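Local coordinates for YusO protein (Bacillus subtilis, PDB 1S3J) that represses the multidrug resistance operon mdtRP by binding its promoter directly, as a homodimeric MarR-family helix-turn-helix transcription factor, at the interface of chains A and B. Sequence-based numbering; all coordinates share one arbitrary frame. Chains: chain A/B, YusO protein.

Contact 1: the interface of chains A and B. Residues chain A 113, 116-117, 120, 128, 131-132, 135; chain B 8, 11-12, 15, 138.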
# COMPACT_ATOMS: atom_id res chain seq x y z
N LYS A 113 -0.88 15.96 1.98
CA LYS A 113 0.14 16.75 1.32
C LYS A 113 1.15 17.21 2.36
O LYS A 113 2.34 17.08 2.17
CB LYS A 113 -0.50 17.94 0.58
CG LYS A 113 0.48 19.03 0.13
CD LYS A 113 -0.25 20.23 -0.51
CE LYS A 113 0.72 21.10 -1.32
NZ LYS A 113 2.12 21.04 -0.79
N MSE A 116 3.52 14.41 3.38
CA MSE A 116 4.50 14.12 2.33
C MSE A 116 5.56 15.20 2.26
O MSE A 116 6.74 14.90 2.14
CB MSE A 116 3.81 14.00 0.96
CG MSE A 116 4.74 13.52 -0.16
SE MSE A 116 5.57 11.78 0.20
CE MSE A 116 4.13 10.90 1.07
N ALA A 117 5.12 16.45 2.37
CA ALA A 117 5.99 17.60 2.20
C ALA A 117 6.99 17.75 3.35
O ALA A 117 7.98 18.45 3.19
CB ALA A 117 5.16 18.90 2.06
N LEU A 120 9.58 15.51 1.73
CA LEU A 120 10.08 16.06 0.47
C LEU A 120 10.93 17.31 0.67
O LEU A 120 11.79 17.60 -0.16
CB LEU A 120 8.93 16.37 -0.48
CG LEU A 120 8.16 15.13 -0.95
CD1 LEU A 120 6.99 15.52 -1.87
CD2 LEU A 120 9.08 14.12 -1.63
N MSE A 128 14.11 17.68 -6.12
CA MSE A 128 12.66 17.88 -6.20
C MSE A 128 12.17 17.81 -7.65
O MSE A 128 11.14 17.20 -7.91
CB MSE A 128 12.26 19.22 -5.58
CG MSE A 128 10.77 19.39 -5.35
SE MSE A 128 10.22 18.42 -3.74
CE MSE A 128 11.04 19.56 -2.38
N ALA A 131 12.37 14.33 -8.82
CA ALA A 131 11.30 13.49 -8.24
C ALA A 131 9.96 13.77 -8.90
O ALA A 131 9.17 12.87 -9.08
CB ALA A 131 11.19 13.66 -6.70
N ALA A 132 9.69 15.02 -9.24
CA ALA A 132 8.46 15.37 -9.97
C ALA A 132 8.38 14.60 -11.27
O ALA A 132 7.37 13.99 -11.56
CB ALA A 132 8.39 16.85 -10.27
N THR A 135 8.24 10.51 -10.78
CA THR A 135 6.96 10.01 -10.29
C THR A 135 5.84 10.20 -11.33
O THR A 135 5.01 9.30 -11.49
CB THR A 135 6.53 10.67 -9.00
OG1 THR A 135 6.66 12.08 -9.12
CG2 THR A 135 7.44 10.25 -7.83
N MSE B 8 5.56 19.55 -4.90
CA MSE B 8 5.28 18.61 -3.81
C MSE B 8 3.84 18.12 -3.91
O MSE B 8 3.53 16.98 -3.58
CB MSE B 8 5.56 19.25 -2.44
CG MSE B 8 7.04 19.49 -2.18
SE MSE B 8 7.58 19.99 -0.33
CE MSE B 8 7.42 21.96 -0.48
N ILE B 11 3.88 15.64 -6.97
CA ILE B 11 4.57 14.44 -6.52
C ILE B 11 3.62 13.58 -5.71
O ILE B 11 3.51 12.38 -5.95
CB ILE B 11 5.81 14.81 -5.70
CG1 ILE B 11 6.95 15.23 -6.64
CG2 ILE B 11 6.25 13.63 -4.82
CD1 ILE B 11 7.96 16.12 -6.01
N GLN B 12 2.89 14.21 -4.80
CA GLN B 12 1.92 13.52 -3.94
C GLN B 12 0.87 12.81 -4.77
O GLN B 12 0.54 11.66 -4.52
CB GLN B 12 1.27 14.51 -2.95
CG GLN B 12 0.04 14.02 -2.17
CD GLN B 12 0.25 12.70 -1.46
OE1 GLN B 12 -0.72 11.95 -1.22
NE2 GLN B 12 1.51 12.40 -1.11
N LEU B 15 2.39 9.84 -6.55
CA LEU B 15 2.64 8.76 -5.59
C LEU B 15 1.35 8.07 -5.21
O LEU B 15 1.31 6.84 -5.10
CB LEU B 15 3.36 9.26 -4.33
CG LEU B 15 4.79 9.73 -4.57
CD1 LEU B 15 5.38 10.39 -3.33
CD2 LEU B 15 5.67 8.59 -5.02
N LEU B 138 15.47 10.29 1.56
CA LEU B 138 14.19 10.49 2.24
C LEU B 138 14.01 9.48 3.41
O LEU B 138 13.50 9.85 4.49
CB LEU B 138 13.04 10.38 1.25
CG LEU B 138 12.90 11.47 0.17
CD1 LEU B 138 11.77 11.13 -0.77
CD2 LEU B 138 12.62 12.81 0.79

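Contact 2: the interface of chains A and B. Residues chain A 134-135, 137-139, 141; chain B 18, 119, 122-124, 127.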
# COMPACT_ATOMS: atom_id res chain seq x y z
N ILE A 134 10.24 11.85 -12.40
CA ILE A 134 10.24 10.39 -12.24
C ILE A 134 8.86 9.86 -11.76
O ILE A 134 8.37 8.88 -12.27
CB ILE A 134 11.37 9.99 -11.28
CG1 ILE A 134 12.73 10.29 -11.93
CG2 ILE A 134 11.29 8.56 -10.86
CD1 ILE A 134 13.89 10.24 -10.93
N THR A 135 8.24 10.51 -10.78
CA THR A 135 6.96 10.01 -10.29
C THR A 135 5.84 10.20 -11.33
O THR A 135 5.01 9.30 -11.49
CB THR A 135 6.53 10.67 -9.00
OG1 THR A 135 6.66 12.08 -9.12
CG2 THR A 135 7.44 10.25 -7.83
N LYS A 137 6.32 10.33 -14.64
CA LYS A 137 6.59 9.35 -15.67
C LYS A 137 6.19 7.92 -15.25
O LYS A 137 5.61 7.16 -16.05
CB LYS A 137 8.08 9.39 -16.02
CG LYS A 137 8.49 8.36 -17.03
CD LYS A 137 9.91 8.63 -17.53
CE LYS A 137 10.34 7.61 -18.60
NZ LYS A 137 11.82 7.67 -18.84
N LEU A 138 6.49 7.54 -14.01
CA LEU A 138 6.08 6.22 -13.52
C LEU A 138 4.55 6.12 -13.48
O LEU A 138 4.00 5.09 -13.81
CB LEU A 138 6.64 5.96 -12.12
CG LEU A 138 8.14 5.77 -11.96
CD1 LEU A 138 8.51 5.72 -10.45
CD2 LEU A 138 8.54 4.52 -12.63
N ALA A 139 3.89 7.19 -13.04
CA ALA A 139 2.44 7.17 -12.88
C ALA A 139 1.73 7.10 -14.25
O ALA A 139 0.72 6.40 -14.39
CB ALA A 139 1.99 8.37 -12.12
N ALA A 141 3.13 5.78 -17.12
CA ALA A 141 3.39 4.46 -17.68
C ALA A 141 2.50 3.38 -17.03
O ALA A 141 2.07 2.46 -17.71
CB ALA A 141 4.82 4.09 -17.54
N LEU B 18 0.29 5.87 -8.01
CA LEU B 18 1.19 4.74 -8.12
C LEU B 18 0.84 3.70 -7.04
O LEU B 18 0.59 2.55 -7.34
CB LEU B 18 2.65 5.16 -8.02
CG LEU B 18 3.32 5.71 -9.30
CD1 LEU B 18 4.63 6.38 -8.96
CD2 LEU B 18 3.55 4.63 -10.30
N TYR B 119 7.71 -1.72 -12.66
CA TYR B 119 7.46 -0.29 -12.52
C TYR B 119 8.72 0.52 -12.80
O TYR B 119 8.63 1.63 -13.32
CB TYR B 119 6.89 0.05 -11.14
CG TYR B 119 5.42 -0.22 -11.03
CD1 TYR B 119 4.96 -1.46 -10.65
CD2 TYR B 119 4.48 0.76 -11.33
CE1 TYR B 119 3.61 -1.73 -10.57
CE2 TYR B 119 3.12 0.52 -11.25
CZ TYR B 119 2.69 -0.73 -10.87
OH TYR B 119 1.33 -0.98 -10.77
N PHE B 122 10.34 1.13 -16.65
CA PHE B 122 9.88 2.31 -17.36
C PHE B 122 10.88 3.48 -17.30
O PHE B 122 10.71 4.45 -18.01
CB PHE B 122 8.57 2.81 -16.78
CG PHE B 122 7.44 1.80 -16.83
CD1 PHE B 122 7.13 1.14 -18.02
CD2 PHE B 122 6.68 1.53 -15.71
CE1 PHE B 122 6.11 0.22 -18.08
CE2 PHE B 122 5.64 0.60 -15.77
CZ PHE B 122 5.36 -0.05 -16.97
N LEU B 123 11.90 3.37 -16.45
CA LEU B 123 12.85 4.43 -16.23
C LEU B 123 14.12 4.10 -16.96
O LEU B 123 14.42 2.94 -17.16
CB LEU B 123 13.15 4.60 -14.73
CG LEU B 123 12.01 4.89 -13.75
CD1 LEU B 123 12.55 5.06 -12.28
CD2 LEU B 123 11.24 6.10 -14.19
N THR B 124 14.86 5.12 -17.36
CA THR B 124 16.25 4.96 -17.79
C THR B 124 17.13 4.66 -16.59
O THR B 124 16.76 4.90 -15.43
CB THR B 124 16.81 6.25 -18.43
OG1 THR B 124 16.66 7.35 -17.52
CG2 THR B 124 16.06 6.66 -19.73
N GLU B 127 17.63 7.71 -14.52
CA GLU B 127 16.48 7.95 -13.64
C GLU B 127 16.40 6.98 -12.48
O GLU B 127 16.12 7.38 -11.35
CB GLU B 127 15.19 7.92 -14.45
CG GLU B 127 15.10 9.04 -15.46
CD GLU B 127 13.99 8.83 -16.47
OE1 GLU B 127 13.70 7.68 -16.82
OE2 GLU B 127 13.41 9.82 -16.93

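Contact 1: the interface of chains A and B
B:Ile11, on the N-terminal helix of chain B, is the central plug of this mostly apolar part of the dimer interface. Its two branches face different chain A helices. CG2, anti to the backbone N, meets CD1 of A:Leu120 at 3.6 Å, the two side chains reaching toward each other tip to tip. CG1, anti to the carbonyl carbon (chi1 -78°), lies instead along the backbone of the second helix, 3.7 Å from CA of A:Ala132, where the small side chains of A:Ala131 and A:Ala132 probably allow close approach. One turn earlier, B:Met8 (selenomethionine, as are A:Met116 and A:Met128) slides past A:Leu120 in the opposite direction. Its chain is straight as far as the selenium and turns at chi3 (-89°). The selenium sits 3.6 Å from CB of A:Ala117. CG is 3.7 Å from the selenium of A:Met128, which crosses obliquely. One turn later, B:Leu15 divides its methyls: CD1 touches the selenium of A:Met116, and CD2 meets CG2 of A:Thr135 at 3.7 Å. The bent chain of A:Met116 also crosses B:Gln12, whose amide NE2 rests 3.5 Å from CB of A:Met116 in van der Waals contact. CD1 of B:Leu138 reaches CD2 of A:Leu120 more loosely, crossing obliquely. Behind this shell, the hydroxyl OG1 of A:Thr135 bonds to O of A:Ala131 at 2.6 Å, in the carbonyl plane. With OG1 in the crowded position between the backbone N and the carbonyl carbon (chi1 49°), the bond probably steadies the rotamer that turns the methyl to chain B. Helix 4-33 of chain B thus packs against helices 99-120 and 125-143 of chain A, with helix 125-141 of chain B at the margin, within the helical dimerisation region.

Contact 2: the interface of chains A and B
A:Lys137 leaves helix 125-143 with CG anti to the backbone N (chi1 177°) and stays extended to its tip, crossing B:Glu127 at about a right angle. Along the chain, CD comes 3.7 Å from the carboxylate oxygen OE2 of B:Glu127, and CE passes beside the backbone carbonyl oxygen of B:Phe122. The ammonium NZ ends in a salt bridge at 2.8 Å to OE1 of B:Glu127, which offers its syn lone pair, the one on the side of OE2; the bond from NZ to OE2 is weak. OE1 also takes the backbone N-H of B:Thr124 on its anti lone pair, at 2.9 Å and nearly straight (163° at H). Gripped by at least these donors, the oxygen probably holds the carboxylate in place, and they may favour its ionised form. B:Thr124 OG1 in turn accepts the backbone N-H of B:Glu127 at 3.2 Å, a reciprocal capping box at the start of helix 125-141. Beside the polar pair, A:Leu138 crosses B:Leu123 at about a right angle, their CD2 methyls packed tightly at 3.5 Å. CB of A:Leu138 rests on the methyls of B:Leu18, whose CD2 also lies against the A:Leu138 carbonyl and 3.8 Å from CA of A:Ala139. A:Ile134 adds CG2 near CD1 of B:Leu123. One turn beyond A:Lys137, the A:Ala141 methyl sits over a face of the B:Phe122 ring, offset toward its rim and 3.6 Å from the centroid, a CH-pi contact. This part of the homodimer interface sets the C-terminal helix of chain A against the chain B loop between helices 99-120 and 125-141, with the N-terminal helix 4-33 alongside.

The C-alpha centres of contact 1 and contact 2 lie about 14 Å apart. Chain A helix 125-143 and chain B helix 4-33 run through both, and A:Thr135 belongs to each, with its side chain serving contact 1 and its backbone oxygen turned to contact 2. Contact 1 is mostly apolar across the chains, whereas contact 2 adds a charged pair that may help fix the register of the helices. Two-fold symmetry repeats both with the chains exchanged. The terminal helices of both subunits together hold the dimer and probably help set the spacing of the two DNA-binding lobes.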